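Local coordinates for acetyltransferase (PDB 1Y9W), which probably transfers an acyl group, most likely acetyl, to an acceptor that has not been identified, at residues Asp67-Asp72 / Pro110-Lys115. Residues are numbered along the deposited sequence; the frame is centred on the assembly and turned at random.
Sequences DFLWVD and PEFYKK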
loop_
_atom_site.group_PDB
_atom_site.type_symbol
_atom_site.label_atom_id
_atom_site.label_comp_id
_atom_site.label_asym_id
_atom_site.label_seq_id
_atom_site.Cartn_x
_atom_site.Cartn_y
_atom_site.Cartn_z
ATOM N N ASP A 67 -3.120 5.745 -6.111
ATOM C CA ASP A 67 -1.899 6.004 -5.354
ATOM C C ASP A 67 -1.677 7.458 -5.007
ATOM O O ASP A 67 -1.351 7.794 -3.872
ATOM C CB ASP A 67 -0.698 5.492 -6.141
ATOM C CG ASP A 67 -0.824 4.026 -6.502
ATOM O OD1 ASP A 67 -1.138 3.219 -5.604
ATOM O OD2 ASP A 67 -0.609 3.677 -7.681
ATOM N N PHE A 68 -1.834 8.326 -5.998
ATOM C CA PHE A 68 -1.641 9.750 -5.775
ATOM C C PHE A 68 -2.561 10.606 -6.633
ATOM O O PHE A 68 -2.819 10.306 -7.802
ATOM C CB PHE A 68 -0.192 10.131 -6.073
ATOM C CG PHE A 68 0.804 9.419 -5.220
ATOM C CD1 PHE A 68 1.115 9.893 -3.956
ATOM C CD2 PHE A 68 1.409 8.255 -5.672
ATOM C CE1 PHE A 68 2.014 9.224 -3.150
ATOM C CE2 PHE A 68 2.310 7.573 -4.875
ATOM C CZ PHE A 68 2.614 8.061 -3.605
ATOM N N LEU A 69 -3.055 11.679 -6.033
ATOM C CA LEU A 69 -3.905 12.624 -6.737
ATOM C C LEU A 69 -3.463 14.005 -6.286
ATOM O O LEU A 69 -3.476 14.321 -5.093
ATOM C CB LEU A 69 -5.377 12.399 -6.398
ATOM C CG LEU A 69 -6.320 13.218 -7.275
ATOM C CD1 LEU A 69 -7.680 12.569 -7.294
ATOM C CD2 LEU A 69 -6.401 14.637 -6.756
ATOM N N TRP A 70 -3.057 14.827 -7.243
ATOM C CA TRP A 70 -2.589 16.161 -6.917
ATOM C C TRP A 70 -3.110 17.213 -7.879
ATOM O O TRP A 70 -3.289 16.960 -9.068
ATOM C CB TRP A 70 -1.058 16.186 -6.929
ATOM C CG TRP A 70 -0.477 17.548 -6.720
ATOM C CD1 TRP A 70 -0.335 18.208 -5.533
ATOM C CD2 TRP A 70 0.024 18.427 -7.732
ATOM N NE1 TRP A 70 0.226 19.443 -5.744
ATOM C CE2 TRP A 70 0.456 19.604 -7.085
ATOM C CE3 TRP A 70 0.146 18.336 -9.124
ATOM C CZ2 TRP A 70 1.005 20.682 -7.785
ATOM C CZ3 TRP A 70 0.692 19.411 -9.819
ATOM C CH2 TRP A 70 1.112 20.566 -9.147
ATOM N N VAL A 71 -3.361 18.395 -7.340
ATOM C CA VAL A 71 -3.818 19.520 -8.127
ATOM C C VAL A 71 -3.042 20.741 -7.656
ATOM O O VAL A 71 -2.927 20.997 -6.454
ATOM C CB VAL A 71 -5.324 19.767 -7.949
ATOM C CG1 VAL A 71 -5.700 21.134 -8.514
ATOM C CG2 VAL A 71 -6.106 18.677 -8.662
ATOM N N ASP A 72 -2.493 21.484 -8.608
ATOM C CA ASP A 72 -1.727 22.672 -8.280
ATOM C C ASP A 72 -2.596 23.597 -7.434
ATOM O O ASP A 72 -3.768 23.805 -7.734
ATOM C CB ASP A 72 -1.301 23.377 -9.561
ATOM C CG ASP A 72 -0.266 24.437 -9.315
ATOM O OD1 ASP A 72 -0.496 25.294 -8.438
ATOM O OD2 ASP A 72 0.777 24.415 -9.999
ATOM N N PRO A 110 -9.663 14.110 3.138
ATOM C CA PRO A 110 -10.451 12.883 2.954
ATOM C C PRO A 110 -11.933 13.147 2.646
ATOM O O PRO A 110 -12.622 12.286 2.094
ATOM C CB PRO A 110 -10.248 12.135 4.270
ATOM C CG PRO A 110 -9.965 13.232 5.248
ATOM C CD PRO A 110 -9.048 14.139 4.474
ATOM N N GLU A 111 -12.424 14.334 2.996
ATOM C CA GLU A 111 -13.816 14.671 2.717
ATOM C C GLU A 111 -14.003 14.861 1.212
ATOM O O GLU A 111 -15.119 14.846 0.710
ATOM C CB GLU A 111 -14.250 15.933 3.487
ATOM C CG GLU A 111 -13.519 17.226 3.146
ATOM C CD GLU A 111 -12.034 17.187 3.482
ATOM O OE1 GLU A 111 -11.670 16.711 4.578
ATOM O OE2 GLU A 111 -11.229 17.651 2.647
ATOM N N PHE A 112 -12.903 15.031 0.490
ATOM C CA PHE A 112 -12.983 15.178 -0.952
ATOM C C PHE A 112 -13.531 13.870 -1.509
ATOM O O PHE A 112 -14.463 13.859 -2.306
ATOM C CB PHE A 112 -11.595 15.433 -1.542
ATOM C CG PHE A 112 -11.550 15.361 -3.042
ATOM C CD1 PHE A 112 -11.983 16.432 -3.820
ATOM C CD2 PHE A 112 -11.080 14.212 -3.683
ATOM C CE1 PHE A 112 -11.945 16.359 -5.216
ATOM C CE2 PHE A 112 -11.038 14.129 -5.074
ATOM C CZ PHE A 112 -11.471 15.204 -5.841
ATOM N N TYR A 113 -12.934 12.765 -1.074
ATOM C CA TYR A 113 -13.334 11.434 -1.520
ATOM C C TYR A 113 -14.696 11.025 -0.975
ATOM O O TYR A 113 -15.460 10.333 -1.647
ATOM C CB TYR A 113 -12.274 10.425 -1.096
ATOM C CG TYR A 113 -10.914 10.768 -1.645
ATOM C CD1 TYR A 113 -10.625 10.591 -2.994
ATOM C CD2 TYR A 113 -9.928 11.301 -0.826
ATOM C CE1 TYR A 113 -9.383 10.937 -3.511
ATOM C CE2 TYR A 113 -8.686 11.648 -1.329
ATOM C CZ TYR A 113 -8.415 11.463 -2.672
ATOM O OH TYR A 113 -7.164 11.777 -3.170
ATOM N N LYS A 114 -14.980 11.457 0.248
ATOM C CA LYS A 114 -16.243 11.168 0.909
ATOM C C LYS A 114 -17.343 11.816 0.070
ATOM O O LYS A 114 -18.398 11.233 -0.167
ATOM C CB LYS A 114 -16.208 11.770 2.323
ATOM C CG LYS A 114 -17.252 11.249 3.302
ATOM C CD LYS A 114 -18.615 11.828 3.018
ATOM C CE LYS A 114 -19.632 11.395 4.063
ATOM N NZ LYS A 114 -20.976 12.004 3.785
ATOM N N LYS A 115 -17.059 13.025 -0.392
ATOM C CA LYS A 115 -17.982 13.806 -1.207
ATOM C C LYS A 115 -18.145 13.185 -2.594
ATOM O O LYS A 115 -19.106 13.467 -3.303
ATOM C CB LYS A 115 -17.447 15.239 -1.321
ATOM C CG LYS A 115 -18.233 16.147 -2.222
ATOM C CD LYS A 115 -17.480 17.447 -2.464
ATOM C CE LYS A 115 -18.256 18.382 -3.406
ATOM N NZ LYS A 115 -18.410 17.850 -4.803
#
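Leu-69 meets the paired rings of Phe-112 and Tyr-113, illustrating how one strand residue can join a sheet to a short helix whose backbone stays well away: the CA atoms of Leu-69 and Tyr-113 are 10.8 Å apart. The strand reaches this point through a classic beta bulge, in which Asp-67 and Phe-68 both face Thr-56. Asp-67 turns its OD1 back to a hydrogen bond with His-65 ND1, whereas Phe-68 points away from the helix and packs on Lys-18 of the second subunit.

Leu-69 then points toward the helix. Its CB lies 3.7 Å from Tyr-113 OH, and its CD1 comes obliquely to both rings, 4.3 Å from Phe-112 CE2. With CG anti to the carbonyl carbon (chi1 -58°), Tyr-113 carries its phenol to the strand although its CB does not aim there. The two rings form a T-shaped pair: the Phe-112 edge presents CD2 3.6 Å above the phenol plane, over its centre, so Leu-69 meets rings at right angles. The patch is small, with 103 Å² buried in all.

Trp-70 reverses direction again, packing on Lys-20 of the second subunit, and one face of its indole receives Asp-72 N near the rim. Opposite sides of the strand thus serve helix and dimer.

Strand 63-71 lies between antiparallel strand 51-60 and parallel strand 99-105. The parallel pair matches in order the two strands that splay apart in GNAT relatives to admit acetyl-CoA, as is probable here. Helix 110-115 follows strand 99-105, and Tyr-113 also rests on Leu-102 and Ser-104 of that strand, so its side chain reaches both parallel strands.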